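Local coordinates for glycosyl transferases group 1 family protein (Francisella tularensis subsp. tularensis, PDB 5I45) that probably transfers sugar units from an activated donor to an acceptor as a GT-B glycosyltransferase, of which this chain is the C-terminal domain, at residues Tyr30-Phe35 and Leu112-Ala118; Val138-Lys142 and Gly156-Pro161. All blocks are in the same frame, centred on the assembly; numbering follows the deposited sequence. Where two conformers were deposited one is given.

Contact 1 of 2, residues Tyr30-Phe35 and Leu112-Ala118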
loop_
_atom_site.group_PDB
_atom_site.type_symbol
_atom_site.label_atom_id
_atom_site.label_comp_id
_atom_site.label_asym_id
_atom_site.label_seq_id
_atom_site.Cartn_x
_atom_site.Cartn_y
_atom_site.Cartn_z
ATOM N N TYR A 30 10.346 3.786 7.124
ATOM C CA TYR A 30 9.801 3.558 5.762
ATOM C C TYR A 30 8.475 2.873 5.915
ATOM O O TYR A 30 8.315 2.000 6.781
ATOM C CB TYR A 30 10.733 2.644 4.947
ATOM C CG TYR A 30 12.143 3.134 4.866
ATOM C CD1 TYR A 30 12.514 4.091 3.916
ATOM C CD2 TYR A 30 13.102 2.683 5.756
ATOM C CE1 TYR A 30 13.823 4.566 3.855
ATOM C CE2 TYR A 30 14.410 3.161 5.716
ATOM C CZ TYR A 30 14.756 4.105 4.773
ATOM O OH TYR A 30 16.070 4.541 4.741
ATOM N N GLY A 31 7.526 3.242 5.065
ATOM C CA GLY A 31 6.189 2.722 5.141
ATOM C C GLY A 31 5.640 1.971 3.958
ATOM O O GLY A 31 5.961 2.251 2.795
ATOM N N ILE A 32 4.764 1.050 4.279
ATOM C CA ILE A 32 3.977 0.253 3.339
ATOM C C ILE A 32 2.525 0.482 3.685
ATOM O O ILE A 32 2.188 0.381 4.874
ATOM C CB ILE A 32 4.264 -1.254 3.482
ATOM C CG1 ILE A 32 5.734 -1.570 3.314
ATOM C CG2 ILE A 32 3.383 -2.076 2.558
ATOM C CD1 ILE A 32 6.122 -2.781 4.139
ATOM N N GLY A 33 1.643 0.735 2.731
ATOM C CA GLY A 33 0.257 0.972 3.044
ATOM C C GLY A 33 -0.727 0.192 2.201
ATOM O O GLY A 33 -0.429 -0.240 1.071
ATOM N N ILE A 34 -1.925 0.042 2.768
ATOM C CA ILE A 34 -3.085 -0.473 2.078
ATOM C C ILE A 34 -4.248 0.485 2.367
ATOM O O ILE A 34 -4.469 0.867 3.510
ATOM C CB ILE A 34 -3.430 -1.946 2.432
ATOM C CG1 ILE A 34 -4.578 -2.442 1.539
ATOM C CG2 ILE A 34 -3.753 -2.134 3.895
ATOM C CD1 ILE A 34 -4.752 -3.942 1.524
ATOM N N PHE A 35 -4.944 0.875 1.317
ATOM C CA PHE A 35 -6.001 1.875 1.393
ATOM C C PHE A 35 -7.366 1.281 1.190
ATOM O O PHE A 35 -7.541 0.412 0.342
ATOM C CB PHE A 35 -5.762 2.941 0.296
ATOM C CG PHE A 35 -4.601 3.819 0.574
ATOM C CD1 PHE A 35 -3.314 3.382 0.336
ATOM C CD2 PHE A 35 -4.793 5.110 1.084
ATOM C CE1 PHE A 35 -2.239 4.226 0.573
ATOM C CE2 PHE A 35 -3.717 5.933 1.337
ATOM C CZ PHE A 35 -2.442 5.490 1.100
ATOM N N LEU A 112 4.510 7.059 1.757
ATOM C CA LEU A 112 4.732 5.612 1.629
ATOM C C LEU A 112 5.654 5.207 0.497
ATOM O O LEU A 112 5.565 5.740 -0.608
ATOM C CB LEU A 112 3.373 4.921 1.392
ATOM C CG LEU A 112 2.397 5.044 2.554
ATOM C CD1 LEU A 112 1.002 4.648 2.103
ATOM C CD2 LEU A 112 2.851 4.281 3.783
ATOM N N ASP A 113 6.562 4.261 0.756
ATOM C CA ASP A 113 7.399 3.701 -0.287
ATOM C C ASP A 113 6.694 2.660 -1.138
ATOM O O ASP A 113 6.981 2.545 -2.305
ATOM C CB ASP A 113 8.686 3.107 0.280
ATOM C CG ASP A 113 9.750 4.147 0.475
ATOM O OD1 ASP A 113 9.675 4.944 1.418
ATOM O OD2 ASP A 113 10.657 4.205 -0.387
ATOM N N ILE A 114 5.813 1.880 -0.503
ATOM C CA ILE A 114 5.146 0.757 -1.188
ATOM C C ILE A 114 3.684 0.815 -0.863
ATOM O O ILE A 114 3.331 1.074 0.300
ATOM C CB ILE A 114 5.738 -0.588 -0.725
ATOM C CG1 ILE A 114 7.250 -0.654 -0.974
ATOM C CG2 ILE A 114 4.975 -1.754 -1.342
ATOM C CD1 ILE A 114 7.959 -1.840 -0.344
ATOM N N VAL A 115 2.838 0.538 -1.838
ATOM C CA VAL A 115 1.395 0.407 -1.640
ATOM C C VAL A 115 0.962 -0.947 -2.159
ATOM O O VAL A 115 1.387 -1.375 -3.236
ATOM C CB VAL A 115 0.597 1.547 -2.308
ATOM C CG1 VAL A 115 -0.907 1.287 -2.227
ATOM C CG2 VAL A 115 0.913 2.850 -1.621
ATOM N N VAL A 116 0.134 -1.632 -1.353
ATOM C CA VAL A 116 -0.448 -2.903 -1.750
ATOM C C VAL A 116 -1.917 -2.737 -2.051
ATOM O O VAL A 116 -2.628 -2.162 -1.264
ATOM C CB VAL A 116 -0.243 -3.984 -0.669
ATOM C CG1 VAL A 116 -0.836 -5.299 -1.107
ATOM C CG2 VAL A 116 1.248 -4.157 -0.380
ATOM N N CYS A 117 -2.351 -3.256 -3.205
ATOM C CA CYS A 117 -3.757 -3.234 -3.616
ATOM C C CYS A 117 -4.133 -4.704 -3.722
ATOM O O CYS A 117 -3.871 -5.328 -4.724
ATOM C CB CYS A 117 -3.877 -2.441 -4.955
ATOM S SG CYS A 117 -3.132 -0.766 -4.931
ATOM N N ALA A 118 -4.728 -5.247 -2.660
ATOM C CA ALA A 118 -4.916 -6.692 -2.489
ATOM C C ALA A 118 -6.341 -7.184 -2.755
ATOM O O ALA A 118 -6.667 -8.322 -2.433
ATOM C CB ALA A 118 -4.518 -7.059 -1.062
HETATM O O HOH W 1 8.080 5.615 3.511
HETATM O O HOH W 2 -4.282 0.055 -1.389
#
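Strands 30-35 and 114-117 run parallel, their axes 4.7 Å apart at closest approach and 24° from parallel. Gly-33 N donates to Ile-114 O at 3.0 Å, and Val-116 N donates to Gly-33 O at 2.9 Å. At the start, Gly-31 O accepts from Asp-113 N at 2.9 Å and, weakly, from Ile-114 N at 3.3 Å. Side chains sort onto two faces. On one, Ile-32 and Ile-114 both take the mt rotamer, and Ile-32 CG1 lies 4.2 Å from Ile-114 CB. Ile-32 CG2 also meets Val-116 CG2 at 4.2 Å. Ile-34 is tt, and its CD1 reaches Ala-118 CB at 4.1 Å. Helices 44-57 and 164-176 pack on this face. The other face has glycines where side chains would crowd. Leu-112, also mt, fills that space: its CD2 is 3.6 Å from Gly-31 C and its CD1 3.9 Å from Gly-33 CA. An ideal CB on either glycine would clash with these methyls. Phe-35, with chi1 m, turns its ring back so that CE1 sits 3.6 Å from Leu-112 CD1. Val-115 CG2 lies at the ring edge, 4.1 Å from Phe-35 CE1. Asp-113 OD1 accepts from a water that in turn accepts from Gly-31 N; its OD2 forms a salt bridge with Arg-181. A second water links Phe-35 N to Val-116 O where the strands spread. The pairing is thus largely apolar, and its polar bonding is mostly backbone, with the Asp-113 charge at the start; this suits the middle of a Rossmann-like sheet.

Contact 2 of 2, residues Val138-Lys142 and Gly156-Pro161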
loop_
_atom_site.group_PDB
_atom_site.type_symbol
_atom_site.label_atom_id
_atom_site.label_comp_id
_atom_site.label_asym_id
_atom_site.label_seq_id
_atom_site.Cartn_x
_atom_site.Cartn_y
_atom_site.Cartn_z
ATOM N N VAL A 138 4.026 -0.247 -6.445
ATOM C CA VAL A 138 2.765 -0.944 -6.219
ATOM C C VAL A 138 2.865 -2.442 -6.443
ATOM O O VAL A 138 3.436 -2.946 -7.446
ATOM C CB VAL A 138 1.669 -0.367 -7.145
ATOM C CG1 VAL A 138 0.363 -1.156 -7.064
ATOM C CG2 VAL A 138 1.395 1.071 -6.778
ATOM N N ILE A 139 2.264 -3.146 -5.474
ATOM C CA ILE A 139 2.021 -4.582 -5.559
ATOM C C ILE A 139 0.509 -4.724 -5.601
ATOM O O ILE A 139 -0.176 -4.225 -4.739
ATOM C CB ILE A 139 2.561 -5.310 -4.322
ATOM C CG1 ILE A 139 4.077 -5.167 -4.217
ATOM C CG2 ILE A 139 2.163 -6.793 -4.394
ATOM C CD1 ILE A 139 4.612 -5.500 -2.838
ATOM N N ALA A 140 -0.017 -5.395 -6.613
ATOM C CA ALA A 140 -1.453 -5.489 -6.789
ATOM C C ALA A 140 -1.910 -6.822 -7.304
ATOM O O ALA A 140 -1.187 -7.527 -7.994
ATOM C CB ALA A 140 -1.895 -4.422 -7.818
ATOM N N THR A 141 -3.155 -7.160 -6.968
ATOM C CA THR A 141 -3.869 -8.239 -7.647
ATOM C C THR A 141 -4.409 -7.690 -8.996
ATOM O O THR A 141 -4.390 -6.499 -9.249
ATOM C CB THR A 141 -5.067 -8.663 -6.813
ATOM O OG1 THR A 141 -5.868 -7.504 -6.569
ATOM C CG2 THR A 141 -4.639 -9.278 -5.497
ATOM N N LYS A 142 -4.974 -8.579 -9.797
ATOM C CA LYS A 142 -5.646 -8.201 -11.067
ATOM C C LYS A 142 -6.706 -7.119 -10.786
ATOM O O LYS A 142 -6.754 -6.072 -11.458
ATOM C CB LYS A 142 -6.301 -9.435 -11.678
ATOM C CG LYS A 142 -7.017 -9.191 -13.001
ATOM C CD LYS A 142 -7.504 -10.490 -13.633
ATOM C CE LYS A 142 -6.346 -11.341 -14.128
ATOM N NZ LYS A 142 -6.764 -12.342 -15.139
ATOM N N GLY A 156 5.397 -2.269 -11.623
ATOM C CA GLY A 156 4.738 -2.717 -10.406
ATOM C C GLY A 156 4.830 -4.226 -10.374
ATOM O O GLY A 156 5.518 -4.827 -11.225
ATOM N N TYR A 157 4.112 -4.837 -9.431
ATOM C CA TYR A 157 4.060 -6.279 -9.344
ATOM C C TYR A 157 2.649 -6.725 -9.310
ATOM O O TYR A 157 1.729 -5.987 -8.870
ATOM C CB TYR A 157 4.840 -6.786 -8.130
ATOM C CG TYR A 157 6.260 -6.504 -8.399
ATOM C CD1 TYR A 157 7.041 -7.405 -9.097
ATOM C CD2 TYR A 157 6.772 -5.247 -8.137
ATOM C CE1 TYR A 157 8.357 -7.098 -9.426
ATOM C CE2 TYR A 157 8.056 -4.914 -8.469
ATOM C CZ TYR A 157 8.848 -5.826 -9.130
ATOM O OH TYR A 157 10.124 -5.468 -9.439
ATOM N N LEU A 158 2.470 -7.924 -9.834
ATOM C CA LEU A 158 1.170 -8.573 -9.810
ATOM C C LEU A 158 1.252 -9.820 -8.942
ATOM O O LEU A 158 2.216 -10.595 -8.997
ATOM C CB LEU A 158 0.718 -8.937 -11.220
ATOM C CG LEU A 158 0.353 -7.720 -12.057
ATOM C CD1 LEU A 158 0.155 -8.069 -13.516
ATOM C CD2 LEU A 158 -0.877 -7.010 -11.527
ATOM N N VAL A 159 0.228 -10.010 -8.142
ATOM C CA VAL A 159 0.107 -11.219 -7.332
ATOM C C VAL A 159 -1.260 -11.814 -7.537
ATOM O O VAL A 159 -2.188 -11.137 -7.933
ATOM C CB VAL A 159 0.340 -10.958 -5.830
ATOM C CG1 VAL A 159 1.770 -10.491 -5.614
ATOM C CG2 VAL A 159 -0.639 -9.956 -5.239
ATOM N N GLU A 160 -1.363 -13.109 -7.268
ATOM C CA GLU A 160 -2.682 -13.721 -7.241
ATOM C C GLU A 160 -3.457 -13.230 -6.027
ATOM O O GLU A 160 -2.863 -12.920 -4.992
ATOM C CB GLU A 160 -2.555 -15.239 -7.171
ATOM C CG GLU A 160 -1.936 -15.843 -8.428
ATOM C CD GLU A 160 -2.776 -15.638 -9.661
ATOM O OE1 GLU A 160 -4.019 -15.726 -9.596
ATOM O OE2 GLU A 160 -2.170 -15.417 -10.732
ATOM N N PRO A 161 -4.786 -13.129 -6.135
ATOM C CA PRO A 161 -5.590 -12.855 -4.948
ATOM C C PRO A 161 -5.479 -13.988 -3.947
ATOM O O PRO A 161 -5.116 -15.134 -4.297
ATOM C CB PRO A 161 -7.010 -12.738 -5.514
ATOM C CG PRO A 161 -6.990 -13.534 -6.767
ATOM C CD PRO A 161 -5.612 -13.420 -7.324
HETATM O O HOH W 3 -4.096 -11.196 -9.891
#
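Thr-141, Val-159 and Tyr-157 lose the most surface in this contact, and they lie along one parallel pairing. Tyr-157 opens it. Its N donates to Val-138 O at 2.8 Å, and its O accepts from Ala-140 N at 2.9 Å. Its CB rests 4.3 Å from Ile-139 CG1, while the ring leads away toward helices 164-176 and 178-195, and its hydroxyl bonds Asp-153. Gly-156 CA lies 3.2 Å from Val-138 O, and an ideal CB there would clash with that oxygen. Val-159 carries the pairing on. Its N donates to Ala-140 O at 2.9 Å, and its CG1 touches Ile-139 CG2 at 3.9 Å. Thr-141 sits at the far end. Its CA makes a CA-H...O contact with Val-159 O at 3.4 Å. With chi1 p, Thr-141 places CG2 4.1 Å from Val-159 CG2 and 3.7 Å from Pro-161 CA. Its OG1 bonds Ser-119 and Gly-144. Beyond it, a water accepts from Lys-142 N at 2.8 Å and donates to Val-159 O at 2.7 Å. The water takes the place of a direct bond as the chains part. Strand 157-158 is the outermost strand on this side of the sheet. Such a short parallel edge strand, reached from its neighbour through a helix-free loop, closes the Rossmann-like sheet of this GT-B C-terminal domain.

Both contacts belong to one parallel sheet, and their centres are about 12 Å apart. The centre of contact 1 is about 2 Å from the centre of the chain, that of contact 2 about 11 Å, toward the sheet edge. Strands 114-117 and 137-140 are neighbours and join the two. Cys-117 N lies 2.8 Å from Ile-139 O, and Cys-117 O lies 3.0 Å from Thr-141 N; both are probable hydrogen bonds. Leu-171 of helix 164-176 touches Ile-32, Ile-114 and Ile-139, so one helix spans both contacts. In GT-B enzymes the donor site lies in a cleft at the C-terminal ends of such strands, so those near Ala-118 and Thr-141 probably face it; no donor position is assigned.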